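Local coordinates for amine oxidase domain-containing protein (Pyrococcus furiosus, PDB 3NRN) that binds adenosine monophosphate and is probably an oxidoreductase of the flavin-containing amine oxidase family, at residues G395-L400 with G406-W411. Residues are numbered along the deposited sequence; the frame is centred on the assembly and turned at random.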
# COMPACT_ATOMS: atom_id res chain seq x y z
N GLY A 395 4.01 1.63 9.60
CA GLY A 395 3.41 2.70 10.38
C GLY A 395 2.75 2.16 11.63
O GLY A 395 2.79 2.79 12.69
N VAL A 396 2.13 0.99 11.51
CA VAL A 396 1.47 0.38 12.66
C VAL A 396 2.52 0.03 13.69
O VAL A 396 2.32 0.23 14.89
CB VAL A 396 0.67 -0.88 12.23
CG1 VAL A 396 0.17 -1.64 13.46
CG2 VAL A 396 -0.50 -0.46 11.37
N MSE A 397 3.66 -0.48 13.23
CA MSE A 397 4.73 -0.85 14.15
C MSE A 397 5.19 0.38 14.92
O MSE A 397 5.38 0.32 16.13
CB MSE A 397 5.94 -1.45 13.40
CG MSE A 397 5.68 -2.72 12.60
SE MSE A 397 7.22 -3.33 11.80
CE MSE A 397 6.95 -5.06 11.91
N LYS A 398 5.37 1.50 14.21
CA LYS A 398 5.82 2.74 14.84
C LYS A 398 4.80 3.27 15.84
O LYS A 398 5.17 3.75 16.91
CB LYS A 398 6.10 3.81 13.77
CG LYS A 398 7.05 3.37 12.68
CD LYS A 398 8.48 3.28 13.17
CE LYS A 398 9.08 4.67 13.40
NZ LYS A 398 10.51 4.58 13.80
N ALA A 399 3.53 3.20 15.49
CA ALA A 399 2.48 3.67 16.39
C ALA A 399 2.55 2.84 17.66
O ALA A 399 2.53 3.37 18.77
CB ALA A 399 1.11 3.55 15.74
N LEU A 400 2.62 1.52 17.50
CA LEU A 400 2.69 0.62 18.65
C LEU A 400 3.90 0.93 19.54
O LEU A 400 3.80 0.88 20.76
CB LEU A 400 2.74 -0.84 18.17
CG LEU A 400 1.53 -1.33 17.36
CD1 LEU A 400 1.76 -2.78 16.92
CD2 LEU A 400 0.26 -1.22 18.20
N GLY A 406 4.45 -2.06 21.94
CA GLY A 406 5.02 -3.05 21.04
C GLY A 406 6.48 -2.76 20.75
O GLY A 406 6.88 -1.60 20.76
N SER A 407 7.27 -3.80 20.51
CA SER A 407 8.69 -3.62 20.21
C SER A 407 9.08 -4.48 19.02
O SER A 407 8.80 -5.68 18.99
CB SER A 407 9.54 -3.99 21.43
OG SER A 407 10.89 -3.63 21.21
N PHE A 408 9.73 -3.87 18.04
CA PHE A 408 10.12 -4.57 16.81
C PHE A 408 11.58 -4.37 16.44
O PHE A 408 12.13 -3.30 16.66
CB PHE A 408 9.25 -4.07 15.66
CG PHE A 408 7.79 -4.14 15.95
CD1 PHE A 408 7.09 -5.32 15.75
CD2 PHE A 408 7.12 -3.05 16.50
CE1 PHE A 408 5.74 -5.42 16.10
CE2 PHE A 408 5.78 -3.14 16.86
CZ PHE A 408 5.09 -4.33 16.66
N SER A 409 12.18 -5.40 15.86
CA SER A 409 13.57 -5.34 15.43
C SER A 409 13.74 -4.23 14.41
O SER A 409 12.86 -4.00 13.58
CB SER A 409 14.00 -6.66 14.78
OG SER A 409 15.17 -6.47 14.00
N GLU A 410 14.89 -3.56 14.44
CA GLU A 410 15.11 -2.49 13.49
C GLU A 410 15.27 -3.04 12.07
O GLU A 410 15.35 -2.28 11.11
CB GLU A 410 16.30 -1.63 13.92
CG GLU A 410 15.99 -0.87 15.20
CD GLU A 410 16.89 0.33 15.42
OE1 GLU A 410 16.92 1.22 14.54
OE2 GLU A 410 17.56 0.38 16.47
N TRP A 411 15.32 -4.36 11.95
CA TRP A 411 15.40 -4.99 10.63
C TRP A 411 14.08 -4.68 9.87
O TRP A 411 14.05 -4.66 8.64
CB TRP A 411 15.58 -6.50 10.79
CG TRP A 411 15.48 -7.29 9.51
CD1 TRP A 411 14.46 -8.11 9.13
CD2 TRP A 411 16.44 -7.32 8.44
NE1 TRP A 411 14.72 -8.65 7.89
CE2 TRP A 411 15.93 -8.19 7.45
CE3 TRP A 411 17.69 -6.71 8.23
CZ2 TRP A 411 16.62 -8.45 6.25
CZ3 TRP A 411 18.37 -6.98 7.04
CH2 TRP A 411 17.83 -7.84 6.07
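Phe-408 lies back against Met-397 and Leu-400, a worked example of how a chain leaving a helix can return along it through one aromatic side chain. Met-397 supplies the face contacts. Its CB sits over the ring, 4.0 Å from the Phe-408 centroid and 26° off the normal, a CH-pi contact displaced toward the rim. Further along the same side chain, a selenomethionine, SE makes an oblique Met-aromatic contact, and a bend at chi3 (145°) brings CE within 3.9 Å of Phe-408 CD1. The apolar contact with Leu-400 is made at the ring edge, where Leu-400 CD1 lies near the ring plane, 3.7 Å from Phe-408 CZ. An alanine in place of Phe-408 would probably open a gap beside Met-397 and Leu-400 and let the returning chain drift from the helix. Among backbone atoms, Leu-400 O and Gly-406 N come within 3.2 Å, where the chain passes close to the helix. Within the extension, Ser-409 OG accepts from Trp-411 N at 2.9 Å, nearly straight at 164°, forming an ST turn beyond the phenylalanine. Glu-401, still on helix 388-402, accepts a hydrogen bond from Phe-408 N. Helix 64-72 packs against both Met-397 and Phe-408 through Leu-68, while Leu-400 meets Phe-18 and Leu-19 of helix 10-21, which follows the first strand, 2-6, of the parallel Rossmann-type sheet.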